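Local coordinates for cellulase (Bacillus sp. BG-CS10, PDB 5E09), which hydrolyses internal beta-1,4-glucosidic bonds of cellulose as a family 5 glycoside hydrolase and carries carbohydrate-binding modules behind its catalytic barrel, at residues I348-G353 / L429-E434. Numbering follows the deposited sequence.
Sequences IHVRDG and LQNVDE
Asn431 reaches across to Asp352, its ND2 giving a hydrogen bond of 3.1 Å to Asp352 OD1. The oxygen lies close to the amide plane, whereas the amide nitrogen stands above the carboxylate plane, the two flat groups being turned 73° apart. With CG anti to the backbone N (chi1 -161°), the Asn431 amide lies near the Asp352 side chain. Asp352 OD1 also accepts from Gly407 N, and Asn431 ND2 also donates to Glu408 O, which ties both strand ends to the 407-408 loop. An alanine in place of Asn431 would probably leave Asp352 OD1 and Glu408 O each without this donor and the carboxylate, still held by Gly407 N, with more freedom to turn. On the same face Leu429 CD1 packs against Ile348 CG2 at 3.7 Å and, more loosely, Val350 CG2; Met404 and Leu400 also touch Leu429. On the other face Val432 CG1 meets the edge of the His349 ring at CD2, 3.8 Å away, while its CG2 touches Arg351 CD. Glu434 N lies over the centre of one face of the Arg351 guanidinium, whose NH1 forms a salt bridge with Glu520. Between the two faces four backbone bonds run from Gln430 N to Ile348 O (2.7 Å), Val350 N to Gln430 O, Val432 N to Val350 O and Asp352 N to Val432 O (2.8 Å). This is regular parallel pairing of edge strand 347-351 with strand 425-432, in the mixed sheet of the X2 module's beta-sandwich, an immunoglobulin-like fold, just where the chain leads on into the C-terminal carbohydrate-binding domain.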
loop_
_atom_site.group_PDB
_atom_site.type_symbol
_atom_site.label_atom_id
_atom_site.label_comp_id
_atom_site.label_asym_id
_atom_site.label_seq_id
_atom_site.Cartn_x
_atom_site.Cartn_y
_atom_site.Cartn_z
ATOM N N ILE A 348 9.563 2.678 22.653
ATOM C CA ILE A 348 10.447 3.118 23.721
ATOM C C ILE A 348 11.145 1.900 24.311
ATOM O O ILE A 348 10.501 1.051 24.930
ATOM C CB ILE A 348 9.687 3.840 24.835
ATOM C CG1 ILE A 348 8.992 5.085 24.293
ATOM C CG2 ILE A 348 10.625 4.195 25.981
ATOM C CD1 ILE A 348 8.067 5.726 25.301
ATOM N N HIS A 349 12.456 1.809 24.118
ATOM C CA HIS A 349 13.204 0.661 24.612
ATOM C C HIS A 349 13.853 0.915 25.964
ATOM O O HIS A 349 14.502 1.936 26.181
ATOM C CB HIS A 349 14.280 0.247 23.609
ATOM C CG HIS A 349 13.735 -0.127 22.264
ATOM N ND1 HIS A 349 13.583 0.787 21.250
ATOM C CD2 HIS A 349 13.296 -1.313 21.784
ATOM C CE1 HIS A 349 13.080 0.177 20.187
ATOM N NE2 HIS A 349 12.893 -1.092 20.485
ATOM N N VAL A 350 13.676 -0.040 26.865
ATOM C CA VAL A 350 14.350 -0.027 28.147
ATOM C C VAL A 350 15.060 -1.362 28.343
ATOM O O VAL A 350 14.442 -2.423 28.266
ATOM C CB VAL A 350 13.363 0.230 29.297
ATOM C CG1 VAL A 350 14.019 -0.028 30.641
ATOM C CG2 VAL A 350 12.812 1.654 29.217
ATOM N N ARG A 351 16.365 -1.309 28.576
ATOM C CA ARG A 351 17.140 -2.522 28.789
ATOM C C ARG A 351 16.823 -3.140 30.146
ATOM O O ARG A 351 16.968 -2.491 31.175
ATOM C CB ARG A 351 18.634 -2.227 28.672
ATOM C CG ARG A 351 19.130 -2.198 27.241
ATOM C CD ARG A 351 19.153 -3.600 26.651
ATOM N NE ARG A 351 20.285 -4.369 27.153
ATOM C CZ ARG A 351 21.298 -4.779 26.398
ATOM N NH1 ARG A 351 21.308 -4.512 25.099
ATOM N NH2 ARG A 351 22.292 -5.467 26.940
ATOM N N ASP A 352 16.377 -4.391 30.143
ATOM C CA ASP A 352 16.073 -5.088 31.387
ATOM C C ASP A 352 17.371 -5.358 32.137
ATOM O O ASP A 352 18.366 -5.770 31.537
ATOM C CB ASP A 352 15.321 -6.394 31.108
ATOM C CG ASP A 352 14.877 -7.101 32.377
ATOM O OD1 ASP A 352 14.006 -6.560 33.094
ATOM O OD2 ASP A 352 15.391 -8.207 32.651
ATOM N N GLY A 353 17.371 -5.119 33.442
ATOM C CA GLY A 353 18.581 -5.300 34.226
ATOM C C GLY A 353 19.604 -4.217 33.936
ATOM O O GLY A 353 20.812 -4.450 33.924
ATOM N N LEU A 429 6.025 0.565 25.010
ATOM C CA LEU A 429 7.122 0.527 25.974
ATOM C C LEU A 429 7.725 -0.876 26.013
ATOM O O LEU A 429 7.186 -1.780 26.656
ATOM C CB LEU A 429 6.632 0.959 27.358
ATOM C CG LEU A 429 7.621 0.980 28.526
ATOM C CD1 LEU A 429 8.895 1.728 28.166
ATOM C CD2 LEU A 429 6.964 1.610 29.745
ATOM N N GLN A 430 8.841 -1.052 25.307
ATOM C CA GLN A 430 9.467 -2.361 25.160
ATOM C C GLN A 430 10.559 -2.619 26.200
ATOM O O GLN A 430 11.567 -1.913 26.231
ATOM C CB GLN A 430 10.074 -2.509 23.757
ATOM C CG GLN A 430 9.105 -2.318 22.596
ATOM C CD GLN A 430 7.990 -3.351 22.584
ATOM O OE1 GLN A 430 6.820 -3.013 22.757
ATOM N NE2 GLN A 430 8.349 -4.611 22.378
ATOM N N ASN A 431 10.362 -3.636 27.039
ATOM C CA ASN A 431 11.436 -4.139 27.890
ATOM C C ASN A 431 12.271 -5.132 27.093
ATOM O O ASN A 431 11.801 -6.218 26.773
ATOM C CB ASN A 431 10.878 -4.805 29.156
ATOM C CG ASN A 431 11.918 -4.929 30.270
ATOM O OD1 ASN A 431 12.975 -4.293 30.227
ATOM N ND2 ASN A 431 11.615 -5.747 31.277
ATOM N N VAL A 432 13.500 -4.770 26.756
ATOM C CA VAL A 432 14.302 -5.657 25.930
ATOM C C VAL A 432 15.542 -6.178 26.631
ATOM O O VAL A 432 16.023 -5.610 27.615
ATOM C CB VAL A 432 14.745 -4.967 24.620
ATOM C CG1 VAL A 432 13.532 -4.518 23.823
ATOM C CG2 VAL A 432 15.659 -3.793 24.919
ATOM N N ASP A 433 16.032 -7.291 26.110
ATOM C CA ASP A 433 17.373 -7.755 26.373
ATOM C C ASP A 433 18.060 -7.905 25.022
ATOM O O ASP A 433 17.404 -7.856 23.972
ATOM C CB ASP A 433 17.358 -9.077 27.133
ATOM C CG ASP A 433 18.389 -9.122 28.237
ATOM O OD1 ASP A 433 19.552 -8.728 27.984
ATOM O OD2 ASP A 433 18.027 -9.545 29.359
ATOM N N GLU A 434 19.373 -8.086 25.035
ATOM C CA GLU A 434 20.097 -8.308 23.795
ATOM C C GLU A 434 19.640 -9.609 23.137
ATOM O O GLU A 434 19.740 -10.679 23.746
ATOM C CB GLU A 434 21.594 -8.351 24.057
ATOM C CG GLU A 434 22.428 -8.684 22.838
ATOM C CD GLU A 434 23.802 -9.218 23.208
ATOM O OE1 GLU A 434 23.882 -10.177 24.009
ATOM O OE2 GLU A 434 24.806 -8.669 22.705
#